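Local atomic coordinates of Exo beta-1,2-glucooligosaccharide sophorohydrolase (non-reducing end) (Parabacteroides distasonis ATCC 8503, PDB entry 5Z06), a protein that hydrolyses linear beta-1,2-glucan and beta-1,2-glucooligosaccharides of four or more units as an exo-type enzyme, releasing sophorose from the non-reducing end. Residues Q292-N295 with F296-Y299; T283-Q286 with L287-M290; L662-G665 with L666-A669; K199-R203 with H204-K208; G340-T343 with R344-V348. One frame throughout, in Å; residues are numbered along the deposited sequence.

Interaction 1. Residues Q292-N295 with F296-Y299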
loop_
_atom_site.group_PDB
_atom_site.type_symbol
_atom_site.label_atom_id
_atom_site.label_comp_id
_atom_site.label_asym_id
_atom_site.label_seq_id
_atom_site.Cartn_x
_atom_site.Cartn_y
_atom_site.Cartn_z
ATOM N N GLN A 292 7.703 -13.540 -2.711
ATOM C CA GLN A 292 6.669 -14.147 -1.924
ATOM C C GLN A 292 6.889 -13.840 -0.453
ATOM O O GLN A 292 5.950 -13.490 0.249
ATOM C CB GLN A 292 6.685 -15.657 -2.112
ATOM C CG GLN A 292 6.089 -16.128 -3.411
ATOM C CD GLN A 292 5.870 -17.623 -3.393
ATOM O OE1 GLN A 292 6.824 -18.392 -3.431
ATOM N NE2 GLN A 292 4.607 -18.043 -3.336
ATOM N N GLU A 293 8.138 -13.974 0.002
ATOM C CA GLU A 293 8.478 -13.775 1.395
ATOM C C GLU A 293 8.278 -12.350 1.828
ATOM O O GLU A 293 7.655 -12.099 2.847
ATOM C CB GLU A 293 9.930 -14.176 1.670
ATOM C CG GLU A 293 10.435 -13.918 3.089
ATOM C CD GLU A 293 11.961 -13.791 3.148
ATOM O OE1 GLU A 293 12.671 -14.181 2.169
ATOM O OE2 GLU A 293 12.459 -13.283 4.178
ATOM N N ALA A 294 8.837 -11.415 1.084
ATOM C CA ALA A 294 8.710 -10.015 1.451
ATOM C C ALA A 294 7.237 -9.591 1.568
ATOM O O ALA A 294 6.872 -8.845 2.466
ATOM C CB ALA A 294 9.425 -9.141 0.450
ATOM N N ASN A 295 6.412 -10.064 0.646
ATOM C CA ASN A 295 4.998 -9.731 0.672
ATOM C C ASN A 295 4.327 -10.429 1.842
ATOM O O ASN A 295 3.502 -9.862 2.504
ATOM C CB ASN A 295 4.353 -10.103 -0.631
ATOM C CG ASN A 295 4.624 -9.091 -1.726
ATOM O OD1 ASN A 295 3.979 -8.070 -1.789
ATOM N ND2 ASN A 295 5.540 -9.411 -2.627
ATOM N N PHE A 296 4.709 -11.669 2.105
ATOM C CA PHE A 296 4.213 -12.405 3.264
ATOM C C PHE A 296 4.445 -11.643 4.578
ATOM O O PHE A 296 3.588 -11.636 5.467
ATOM C CB PHE A 296 4.881 -13.778 3.284
ATOM C CG PHE A 296 4.863 -14.453 4.596
ATOM C CD1 PHE A 296 5.871 -14.211 5.524
ATOM C CD2 PHE A 296 3.872 -15.368 4.899
ATOM C CE1 PHE A 296 5.881 -14.860 6.746
ATOM C CE2 PHE A 296 3.890 -16.037 6.117
ATOM C CZ PHE A 296 4.893 -15.788 7.037
ATOM N N ARG A 297 5.592 -10.973 4.685
ATOM C CA ARG A 297 5.929 -10.230 5.892
ATOM C C ARG A 297 4.821 -9.283 6.308
ATOM O O ARG A 297 4.557 -9.118 7.478
ATOM C CB ARG A 297 7.192 -9.419 5.693
ATOM C CG ARG A 297 8.467 -10.204 5.489
ATOM C CD ARG A 297 9.561 -9.239 5.066
ATOM N NE ARG A 297 10.723 -9.963 4.580
ATOM C CZ ARG A 297 11.677 -9.431 3.840
ATOM N NH1 ARG A 297 11.656 -8.139 3.503
ATOM N NH2 ARG A 297 12.680 -10.192 3.455
ATOM N N TYR A 298 4.203 -8.642 5.332
ATOM C CA TYR A 298 3.102 -7.742 5.591
ATOM C C TYR A 298 1.999 -8.350 6.485
ATOM O O TYR A 298 1.404 -7.657 7.303
ATOM C CB TYR A 298 2.511 -7.296 4.251
ATOM C CG TYR A 298 1.498 -6.241 4.392
ATOM C CD1 TYR A 298 0.206 -6.562 4.724
ATOM C CD2 TYR A 298 1.837 -4.907 4.251
ATOM C CE1 TYR A 298 -0.751 -5.593 4.883
ATOM C CE2 TYR A 298 0.881 -3.906 4.394
ATOM C CZ TYR A 298 -0.414 -4.266 4.723
ATOM O OH TYR A 298 -1.388 -3.335 4.912
ATOM N N TYR A 299 1.722 -9.625 6.283
ATOM C CA TYR A 299 0.614 -10.335 6.920
ATOM C C TYR A 299 1.100 -11.132 8.109
ATOM O O TYR A 299 0.300 -11.570 8.924
ATOM C CB TYR A 299 -0.050 -11.262 5.900
ATOM C CG TYR A 299 -0.446 -10.467 4.722
ATOM C CD1 TYR A 299 -1.636 -9.774 4.709
ATOM C CD2 TYR A 299 0.417 -10.327 3.635
ATOM C CE1 TYR A 299 -1.988 -8.976 3.633
ATOM C CE2 TYR A 299 0.091 -9.526 2.572
ATOM C CZ TYR A 299 -1.098 -8.846 2.571
ATOM O OH TYR A 299 -1.391 -8.085 1.490
HETATM O O HOH W 1 10.908 -12.378 5.974
#
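E293 and R297, one helical turn apart, are joined by a salt bridge in which NH2 of R297 donates to OE2 of E293 at 3.2 Å. The bond is nearly straight at 171°; the oxygen lies in the guanidinium plane, whereas the nitrogen stands above the carboxylate plane, the two planes being 81° apart. The glutamate runs out with CG anti to its backbone N (chi1 176°) and its chain extended, which carries OE2 to the arginine. A water bridges the pair, donating to OE2 of E293 and accepting from NE of R297 at 2.8 Å. Both groups have second partners: OE1 of E293 meets the hydroxyl of Y201, and R297 also reaches D206 and the carbonyl of E645. This is the i to i+4 pairing of an alpha-helix, helix 284-297, whose backbone repeats the spacing, N of F296 donating to O of Q292 at 2.9 Å. A leucine in place of R297 would probably leave the carboxylate of E293 without its cationic mate and D206 short of a counter-charge. Outward from the charges, the arginine lays one guanidinium face, toward its rim, over CA of A294, and the edge of the Y299 ring brings CD2 to 3.3 Å from O of N295.

Interaction 2. Residues T283-Q286 with L287-M290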
loop_
_atom_site.group_PDB
_atom_site.type_symbol
_atom_site.label_atom_id
_atom_site.label_comp_id
_atom_site.label_asym_id
_atom_site.label_seq_id
_atom_site.Cartn_x
_atom_site.Cartn_y
_atom_site.Cartn_z
ATOM N N THR A 283 18.633 -16.741 -8.994
ATOM C CA THR A 283 17.831 -17.309 -10.048
ATOM C C THR A 283 16.410 -16.736 -9.922
ATOM O O THR A 283 16.039 -16.119 -8.910
ATOM C CB THR A 283 17.695 -18.837 -9.869
ATOM O OG1 THR A 283 17.022 -19.063 -8.620
ATOM C CG2 THR A 283 19.087 -19.581 -9.931
ATOM N N ASP A 284 15.610 -17.000 -10.939
ATOM C CA ASP A 284 14.197 -16.650 -10.894
ATOM C C ASP A 284 13.489 -17.317 -9.729
ATOM O O ASP A 284 12.623 -16.701 -9.114
ATOM C CB ASP A 284 13.505 -17.048 -12.175
ATOM C CG ASP A 284 13.920 -16.199 -13.355
ATOM O OD1 ASP A 284 14.498 -15.098 -13.155
ATOM O OD2 ASP A 284 13.652 -16.657 -14.497
ATOM N N GLU A 285 13.854 -18.567 -9.434
ATOM C CA GLU A 285 13.263 -19.303 -8.318
ATOM C C GLU A 285 13.505 -18.564 -7.018
ATOM O O GLU A 285 12.584 -18.355 -6.244
ATOM C CB GLU A 285 13.817 -20.735 -8.216
ATOM C CG GLU A 285 13.303 -21.670 -9.308
ATOM C CD GLU A 285 11.836 -21.988 -9.153
ATOM O OE1 GLU A 285 11.466 -22.604 -8.129
ATOM O OE2 GLU A 285 11.045 -21.615 -10.053
ATOM N N GLN A 286 14.751 -18.166 -6.799
ATOM C CA GLN A 286 15.114 -17.378 -5.626
ATOM C C GLN A 286 14.382 -16.059 -5.598
ATOM O O GLN A 286 13.931 -15.606 -4.524
ATOM C CB GLN A 286 16.637 -17.179 -5.560
ATOM C CG GLN A 286 17.379 -18.465 -5.189
ATOM C CD GLN A 286 18.893 -18.340 -5.316
ATOM O OE1 GLN A 286 19.405 -18.030 -6.385
ATOM N NE2 GLN A 286 19.613 -18.599 -4.220
ATOM N N LEU A 287 14.255 -15.425 -6.761
ATOM C CA LEU A 287 13.479 -14.187 -6.836
ATOM C C LEU A 287 12.016 -14.385 -6.444
ATOM O O LEU A 287 11.476 -13.602 -5.695
ATOM C CB LEU A 287 13.569 -13.563 -8.206
ATOM C CG LEU A 287 14.919 -12.946 -8.561
ATOM C CD1 LEU A 287 14.864 -12.573 -10.042
ATOM C CD2 LEU A 287 15.265 -11.751 -7.690
ATOM N N LEU A 288 11.397 -15.449 -6.942
ATOM C CA LEU A 288 10.047 -15.791 -6.538
ATOM C C LEU A 288 9.939 -15.971 -5.045
ATOM O O LEU A 288 9.030 -15.428 -4.448
ATOM C CB LEU A 288 9.561 -17.052 -7.254
ATOM C CG LEU A 288 9.363 -16.881 -8.757
ATOM C CD1 LEU A 288 9.117 -18.234 -9.408
ATOM C CD2 LEU A 288 8.256 -15.874 -9.061
ATOM N N ASP A 289 10.875 -16.724 -4.448
ATOM C CA ASP A 289 10.914 -16.931 -3.004
ATOM C C ASP A 289 10.965 -15.636 -2.248
ATOM O O ASP A 289 10.280 -15.479 -1.258
ATOM C CB ASP A 289 12.159 -17.742 -2.556
ATOM C CG ASP A 289 12.139 -19.170 -3.026
ATOM O OD1 ASP A 289 11.085 -19.683 -3.405
ATOM O OD2 ASP A 289 13.210 -19.795 -3.027
ATOM N N MET A 290 11.857 -14.756 -2.678
ATOM C CA MET A 290 12.075 -13.479 -2.022
ATOM C C MET A 290 10.824 -12.611 -2.134
ATOM O O MET A 290 10.393 -12.024 -1.154
ATOM C CB MET A 290 13.255 -12.754 -2.672
ATOM C CG MET A 290 13.480 -11.333 -2.200
ATOM S SD MET A 290 14.628 -10.553 -3.338
ATOM C CE MET A 290 13.542 -9.958 -4.641
#
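T283 and L287 meet where the first turn of helix 284-297 closes, N of L287 donating to O of T283 at 2.9 Å. The same spacing continues through M290, so the backbone is the tight part of the contact. L287 and L288 pack closely against it: with CG beside the backbone N (chi1 -71°), L287 places that atom 3.4 Å from O of T283. Beyond the segments L287 leans on L631 of helix 624-636 and L288 on I675 of helix 665-680. The acids form the looser side. OD1 of D284 comes only to 4.0 Å from CD1 of L287, and OE2 of E285 to 3.9 Å from CD1 of L288, while their charges turn to arginines: D284 to R632, E285 and D289 to R679. At the exposed start T283 and Q286 form a capping box, N of Q286 donating to OG1 of T283 at 3.0 Å and N of T283 donating to a lone pair of OE1 of Q286, in the carbonyl plane. Acids in this first turn would be expected to suit the positive end of the helix dipole, and R679, shared by E285 and D289, is likely to ease the repulsion between their carboxylates.

Interaction 3. Residues L662-G665 with L666-A669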
loop_
_atom_site.group_PDB
_atom_site.type_symbol
_atom_site.label_atom_id
_atom_site.label_comp_id
_atom_site.label_asym_id
_atom_site.label_seq_id
_atom_site.Cartn_x
_atom_site.Cartn_y
_atom_site.Cartn_z
ATOM N N LEU A 662 3.369 3.657 0.853
ATOM C CA LEU A 662 2.741 2.599 1.627
ATOM C C LEU A 662 2.859 1.238 0.972
ATOM O O LEU A 662 3.168 1.107 -0.223
ATOM C CB LEU A 662 1.250 2.932 1.917
ATOM C CG LEU A 662 0.296 3.333 0.792
ATOM C CD1 LEU A 662 -0.073 2.166 -0.106
ATOM C CD2 LEU A 662 -0.983 3.873 1.393
ATOM N N PHE A 663 2.590 0.240 1.796
ATOM C CA PHE A 663 2.271 -1.080 1.353
ATOM C C PHE A 663 0.813 -1.299 1.663
ATOM O O PHE A 663 0.322 -0.940 2.749
ATOM C CB PHE A 663 3.116 -2.085 2.104
ATOM C CG PHE A 663 4.566 -1.855 1.926
ATOM C CD1 PHE A 663 5.212 -2.343 0.811
ATOM C CD2 PHE A 663 5.271 -1.094 2.848
ATOM C CE1 PHE A 663 6.555 -2.096 0.622
ATOM C CE2 PHE A 663 6.614 -0.859 2.673
ATOM C CZ PHE A 663 7.261 -1.354 1.558
ATOM N N MET A 664 0.136 -1.949 0.742
ATOM C CA MET A 664 -1.314 -2.051 0.799
ATOM C C MET A 664 -1.667 -3.500 1.073
ATOM O O MET A 664 -1.165 -4.384 0.409
ATOM C CB MET A 664 -1.876 -1.599 -0.534
ATOM C CG MET A 664 -3.341 -1.287 -0.515
ATOM S SD MET A 664 -3.714 0.254 0.321
ATOM C CE MET A 664 -5.495 0.051 0.302
ATOM N N GLY A 665 -2.530 -3.723 2.065
ATOM C CA GLY A 665 -3.002 -5.067 2.428
ATOM C C GLY A 665 -3.603 -5.814 1.261
ATOM O O GLY A 665 -3.387 -7.027 1.111
ATOM N N LEU A 666 -4.377 -5.101 0.447
ATOM C CA LEU A 666 -4.988 -5.706 -0.723
ATOM C C LEU A 666 -3.987 -6.169 -1.763
ATOM O O LEU A 666 -4.295 -7.085 -2.526
ATOM C CB LEU A 666 -5.928 -4.714 -1.421
ATOM C CG LEU A 666 -7.291 -4.427 -0.828
ATOM C CD1 LEU A 666 -7.885 -3.307 -1.648
ATOM C CD2 LEU A 666 -8.172 -5.661 -0.899
ATOM N N ASN A 667 -2.830 -5.520 -1.845
ATOM C CA ASN A 667 -1.958 -5.685 -3.007
ATOM C C ASN A 667 -0.776 -6.613 -2.796
ATOM O O ASN A 667 -0.207 -7.117 -3.766
ATOM C CB ASN A 667 -1.482 -4.315 -3.486
ATOM C CG ASN A 667 -2.624 -3.474 -4.050
ATOM O OD1 ASN A 667 -3.661 -4.010 -4.373
ATOM N ND2 ASN A 667 -2.428 -2.170 -4.185
ATOM N N GLN A 668 -0.402 -6.863 -1.561
ATOM C CA GLN A 668 0.829 -7.647 -1.350
ATOM C C GLN A 668 0.513 -9.121 -1.380
ATOM O O GLN A 668 1.234 -9.890 -1.998
ATOM C CB GLN A 668 1.536 -7.269 -0.043
ATOM C CG GLN A 668 2.009 -5.829 0.111
ATOM C CD GLN A 668 2.784 -5.308 -1.077
ATOM O OE1 GLN A 668 2.179 -4.905 -2.060
ATOM N NE2 GLN A 668 4.129 -5.348 -1.009
ATOM N N ALA A 669 -0.551 -9.532 -0.706
ATOM C CA ALA A 669 -0.836 -10.970 -0.580
ATOM C C ALA A 669 -1.114 -11.625 -1.934
ATOM O O ALA A 669 -0.646 -12.755 -2.187
ATOM C CB ALA A 669 -1.988 -11.228 0.375
HETATM O O HOH W 2 1.217 -2.465 -1.745
#
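M664 and L666 make a light apolar contact as the chain turns from strand to helix, CG of M664 lying 4.4 Å from CB of L666. The leucine side chain runs on towards Y539 and F328, close to a bound glycerol that probably comes from the crystallisation liquor. N667 closes the turn: its backbone N donates to O of M664 at 3.0 Å, arriving well above the carbonyl plane. Its amide crosses the methionine, with ND2 3.7 Å from CB of M664, and that nitrogen is bonded to D650. Q668 follows with a second bond, N to O of M664 at 3.3 Å and close to the line of the carbonyl, so two amides grip one carbonyl oxygen of the buried M664. Bent at chi2 (-49°), the glutamine folds back over the strand, where NE2 stands at the edge of the F663 ring, 3.7 Å from CD1, and donates to the carbonyls of Y646 and F648. A water links its OE1, at 2.6 Å, to the backbone N of M664. A669 then carries the helix on. Strand 663-664 pairs antiparallel with strand 313-314, and helix 665-680 leaves it with A669 against F328 and A332 of helix 323-338.

Interaction 4. Residues K199-R203 with H204-K208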
loop_
_atom_site.group_PDB
_atom_site.type_symbol
_atom_site.label_atom_id
_atom_site.label_comp_id
_atom_site.label_asym_id
_atom_site.label_seq_id
_atom_site.Cartn_x
_atom_site.Cartn_y
_atom_site.Cartn_z
ATOM N N LYS A 199 19.740 -10.246 6.023
ATOM C CA LYS A 199 19.439 -11.279 5.073
ATOM C C LYS A 199 19.673 -10.669 3.707
ATOM O O LYS A 199 18.987 -9.723 3.309
ATOM C CB LYS A 199 18.007 -11.787 5.309
ATOM C CG LYS A 199 17.505 -12.853 4.360
ATOM C CD LYS A 199 18.423 -14.044 4.124
ATOM C CE LYS A 199 17.796 -14.961 3.076
ATOM N NZ LYS A 199 18.737 -16.043 2.696
ATOM N N ALA A 200 20.691 -11.166 3.019
ATOM C CA ALA A 200 21.029 -10.650 1.709
ATOM C C ALA A 200 20.218 -11.372 0.668
ATOM O O ALA A 200 19.824 -12.516 0.833
ATOM C CB ALA A 200 22.509 -10.795 1.411
ATOM N N TYR A 201 19.949 -10.651 -0.397
ATOM C CA TYR A 201 19.393 -11.198 -1.609
ATOM C C TYR A 201 20.356 -10.753 -2.709
ATOM O O TYR A 201 21.563 -10.710 -2.455
ATOM C CB TYR A 201 17.953 -10.709 -1.748
ATOM C CG TYR A 201 17.106 -11.261 -0.636
ATOM C CD1 TYR A 201 17.069 -10.623 0.582
ATOM C CD2 TYR A 201 16.381 -12.448 -0.790
ATOM C CE1 TYR A 201 16.314 -11.117 1.618
ATOM C CE2 TYR A 201 15.612 -12.956 0.243
ATOM C CZ TYR A 201 15.585 -12.271 1.443
ATOM O OH TYR A 201 14.867 -12.712 2.519
ATOM N N GLU A 202 19.875 -10.411 -3.895
ATOM C CA GLU A 202 20.770 -10.073 -4.985
ATOM C C GLU A 202 21.180 -8.613 -5.001
ATOM O O GLU A 202 22.355 -8.269 -5.237
ATOM C CB GLU A 202 20.129 -10.446 -6.301
ATOM C CG GLU A 202 21.064 -10.227 -7.483
ATOM C CD GLU A 202 20.414 -10.543 -8.776
ATOM O OE1 GLU A 202 20.186 -9.598 -9.538
ATOM O OE2 GLU A 202 20.125 -11.718 -9.031
ATOM N N ARG A 203 20.205 -7.752 -4.789
ATOM C CA ARG A 203 20.412 -6.314 -4.878
ATOM C C ARG A 203 20.188 -5.620 -3.563
ATOM O O ARG A 203 20.348 -4.391 -3.468
ATOM C CB ARG A 203 19.463 -5.739 -5.917
ATOM C CG ARG A 203 19.512 -6.451 -7.249
ATOM C CD ARG A 203 20.878 -6.337 -7.863
ATOM N NE ARG A 203 20.898 -6.982 -9.165
ATOM C CZ ARG A 203 21.628 -6.588 -10.196
ATOM N NH1 ARG A 203 22.424 -5.535 -10.097
ATOM N NH2 ARG A 203 21.571 -7.258 -11.334
ATOM N N HIS A 204 19.845 -6.380 -2.529
ATOM C CA HIS A 204 19.535 -5.749 -1.279
ATOM C C HIS A 204 19.799 -6.639 -0.116
ATOM O O HIS A 204 19.907 -7.846 -0.278
ATOM C CB HIS A 204 18.091 -5.272 -1.254
ATOM C CG HIS A 204 17.131 -6.332 -0.876
ATOM N ND1 HIS A 204 16.734 -7.311 -1.754
ATOM C CD2 HIS A 204 16.497 -6.580 0.294
ATOM C CE1 HIS A 204 15.892 -8.119 -1.136
ATOM N NE2 HIS A 204 15.735 -7.699 0.105
ATOM N N ILE A 205 19.909 -5.993 1.042
ATOM C CA ILE A 205 20.019 -6.651 2.310
ATOM C C ILE A 205 18.890 -6.150 3.175
ATOM O O ILE A 205 18.661 -4.953 3.297
ATOM C CB ILE A 205 21.366 -6.386 2.993
ATOM C CG1 ILE A 205 22.483 -6.848 2.063
ATOM C CG2 ILE A 205 21.403 -7.099 4.350
ATOM C CD1 ILE A 205 23.878 -6.512 2.527
ATOM N N ASP A 206 18.183 -7.092 3.765
ATOM C CA ASP A 206 17.135 -6.794 4.710
ATOM C C ASP A 206 17.688 -6.959 6.087
ATOM O O ASP A 206 18.242 -8.013 6.402
ATOM C CB ASP A 206 15.976 -7.769 4.525
ATOM C CG ASP A 206 15.126 -7.422 3.344
ATOM O OD1 ASP A 206 14.905 -6.209 3.147
ATOM O OD2 ASP A 206 14.666 -8.352 2.637
ATOM N N ILE A 207 17.522 -5.936 6.912
ATOM C CA ILE A 207 17.788 -6.082 8.324
ATOM C C ILE A 207 16.484 -5.957 9.077
ATOM O O ILE A 207 15.536 -5.341 8.602
ATOM C CB ILE A 207 18.890 -5.123 8.847
ATOM C CG1 ILE A 207 18.432 -3.669 8.856
ATOM C CG2 ILE A 207 20.170 -5.324 8.030
ATOM C CD1 ILE A 207 19.481 -2.676 9.359
ATOM N N LYS A 208 16.461 -6.580 10.244
ATOM C CA LYS A 208 15.305 -6.633 11.098
ATOM C C LYS A 208 15.791 -6.587 12.534
ATOM O O LYS A 208 16.839 -7.176 12.881
ATOM C CB LYS A 208 14.525 -7.940 10.882
ATOM C CG LYS A 208 13.127 -7.915 11.518
ATOM C CD LYS A 208 12.475 -9.291 11.635
ATOM C CE LYS A 208 11.099 -9.206 12.304
ATOM N NZ LYS A 208 11.117 -8.740 13.720
#
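H204, Y201 and K199 bury the greatest areas in this beta hairpin. H204 and Y201 run alongside each other, rings only 3° from parallel but so far displaced, with centroids 4.7 Å apart, that little of one lies over the other. The closest atoms are NE2 of H204 and CD1 of Y201, at 3.2 Å. The histidine reaches there because CG sits between its backbone N and carbonyl carbon (chi1 84°), and its rotation is fixed at both nitrogens: ND1 is bonded to the hydroxyl of Y635, while NE2 donates to OD2 of D206 at 2.8 Å. That oxygen lies in the imidazole plane, although the nitrogen meets it from above the carboxylate. OD2 of D206 also lies 3.4 Å from CE1 of Y201, while OD1 of D206 is bonded to the hydroxyl of T245. At the base of the pair, N of Y201 donates to O of H204 at 2.8 Å. K199 contributes mainly through its backbone, its N donating to O of D206 at 2.7 Å. A200 and I205 form the next, non-hydrogen-bonded pair. Strand 204-210 is the middle of a three-stranded antiparallel sheet, between strands 194-200 and 243-247, and I205 packs on A255 and Y257 of strand 254-262.

Interaction 5. Residues G340-T343 with R344-V348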
loop_
_atom_site.group_PDB
_atom_site.type_symbol
_atom_site.label_atom_id
_atom_site.label_comp_id
_atom_site.label_asym_id
_atom_site.label_seq_id
_atom_site.Cartn_x
_atom_site.Cartn_y
_atom_site.Cartn_z
ATOM N N GLY A 340 8.031 -22.615 3.910
ATOM C CA GLY A 340 8.929 -22.663 5.051
ATOM C C GLY A 340 9.411 -21.311 5.539
ATOM O O GLY A 340 10.454 -21.246 6.171
ATOM N N PHE A 341 8.668 -20.234 5.260
ATOM C CA PHE A 341 8.972 -18.921 5.849
ATOM C C PHE A 341 8.660 -18.914 7.339
ATOM O O PHE A 341 9.227 -18.144 8.102
ATOM C CB PHE A 341 8.166 -17.783 5.201
ATOM C CG PHE A 341 8.298 -17.698 3.712
ATOM C CD1 PHE A 341 9.457 -18.116 3.053
ATOM C CD2 PHE A 341 7.253 -17.155 2.957
ATOM C CE1 PHE A 341 9.547 -18.035 1.673
ATOM C CE2 PHE A 341 7.344 -17.077 1.588
ATOM C CZ PHE A 341 8.486 -17.507 0.949
ATOM N N ILE A 342 7.690 -19.719 7.736
ATOM C CA ILE A 342 7.374 -19.929 9.142
ATOM C C ILE A 342 7.073 -21.391 9.282
ATOM O O ILE A 342 6.875 -22.079 8.283
ATOM C CB ILE A 342 6.156 -19.104 9.608
ATOM C CG1 ILE A 342 4.955 -19.333 8.682
ATOM C CG2 ILE A 342 6.538 -17.632 9.646
ATOM C CD1 ILE A 342 3.654 -18.760 9.197
ATOM N N THR A 343 7.022 -21.855 10.520
ATOM C CA THR A 343 6.630 -23.220 10.776
ATOM C C THR A 343 5.115 -23.337 10.747
ATOM O O THR A 343 4.398 -22.346 10.913
ATOM C CB THR A 343 7.117 -23.709 12.126
ATOM O OG1 THR A 343 6.534 -22.915 13.163
ATOM C CG2 THR A 343 8.645 -23.676 12.195
ATOM N N ARG A 344 4.648 -24.556 10.522
ATOM C CA ARG A 344 3.246 -24.877 10.646
ATOM C C ARG A 344 2.709 -24.503 12.028
ATOM O O ARG A 344 1.649 -23.886 12.138
ATOM C CB ARG A 344 3.013 -26.360 10.369
ATOM C CG ARG A 344 1.559 -26.675 10.103
ATOM C CD ARG A 344 1.318 -28.168 10.089
ATOM N NE ARG A 344 -0.076 -28.472 9.790
ATOM C CZ ARG A 344 -0.645 -28.486 8.587
ATOM N NH1 ARG A 344 0.044 -28.209 7.471
ATOM N NH2 ARG A 344 -1.931 -28.815 8.492
ATOM N N GLU A 345 3.447 -24.827 13.080
ATOM C CA GLU A 345 2.992 -24.488 14.433
ATOM C C GLU A 345 2.794 -22.978 14.631
ATOM O O GLU A 345 1.801 -22.553 15.238
ATOM C CB GLU A 345 3.952 -25.053 15.493
ATOM C CG GLU A 345 3.423 -24.983 16.926
ATOM C CD GLU A 345 2.071 -25.708 17.153
ATOM O OE1 GLU A 345 1.666 -26.566 16.335
ATOM O OE2 GLU A 345 1.412 -25.421 18.178
ATOM N N GLU A 346 3.752 -22.183 14.152
ATOM C CA GLU A 346 3.605 -20.728 14.135
ATOM C C GLU A 346 2.292 -20.366 13.418
ATOM O O GLU A 346 1.499 -19.614 13.945
ATOM C CB GLU A 346 4.766 -20.049 13.407
ATOM C CG GLU A 346 6.059 -19.916 14.193
ATOM C CD GLU A 346 7.145 -19.213 13.372
ATOM O OE1 GLU A 346 7.699 -19.816 12.410
ATOM O OE2 GLU A 346 7.426 -18.033 13.672
ATOM N N GLY A 347 2.098 -20.934 12.228
ATOM C CA GLY A 347 0.906 -20.752 11.435
ATOM C C GLY A 347 -0.369 -21.111 12.176
ATOM O O GLY A 347 -1.338 -20.354 12.188
ATOM N N VAL A 348 -0.339 -22.275 12.810
ATOM C CA VAL A 348 -1.438 -22.753 13.619
ATOM C C VAL A 348 -1.751 -21.770 14.738
ATOM O O VAL A 348 -2.922 -21.437 14.955
ATOM C CB VAL A 348 -1.159 -24.194 14.149
ATOM C CG1 VAL A 348 -2.163 -24.601 15.225
ATOM C CG2 VAL A 348 -1.224 -25.196 13.000
#
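A capping box opens helix 344-360, and T343 and E346 are its two members. At the N-cap, T343 accepts through its side chain: N of E346 donates to OG1 of T343 at 3.0 Å. The reciprocal bond runs from backbone to side chain, N of T343 donating to OE1 of E346 at 2.9 Å, nearly straight at 167°. The carboxylate oxygen is met on its anti side, somewhat out of the carboxylate plane. Torsions prepare both halves: OG1 of T343 stands between its backbone N and carbonyl carbon (chi1 62°), facing into the turn, and the glutamate chain, extended beyond CG, crosses the threonine at about a right angle and brings CG to 3.2 Å from OG1 of T343. The first regular helical bond follows, from N of G347 to O of T343 at 3.0 Å. On the inner side I342 packs against the cap, its CB 3.3 Å from OE1 of E346 and its CD1 4.0 Å from N of G347, while the same side chain leans on I333 and I337 of helix 323-338 and on F296. An alanine in place of E346 would probably leave the backbone N of T343 without its acceptor and uncover the flank of I342. R344 turns away to E416 and the carbonyl of Y408. Just upstream, G340 has positive phi and ends the preceding helix in a Schellman motif. Here a Schellman motif and a capping box three residues on join helices 323-338 and 344-360 by a short loop.

In the fold
Along the chain the order is interaction 4, then 2, 1, 5 and 3. Interactions 2 and 1 are successive parts of helix 284-297, their centres about 14 Å apart, and this helix ties the set together. Interaction 4, a hairpin of a three-stranded sheet, meets both: a salt bridge and a hydrogen bond tie it to interaction 1, and M290 of interaction 2 packs on Y201 and H204. F341 and I342 of interaction 5 rest on E293 and F296. Interaction 3, nearest the chain's centre and in the glycoamylase-like part of the sequence, adjoins interaction 1, their centres about 9 Å apart, with Y299 reaching A669. One helix thus joins beta sheet to the helical part of this glycoside hydrolase.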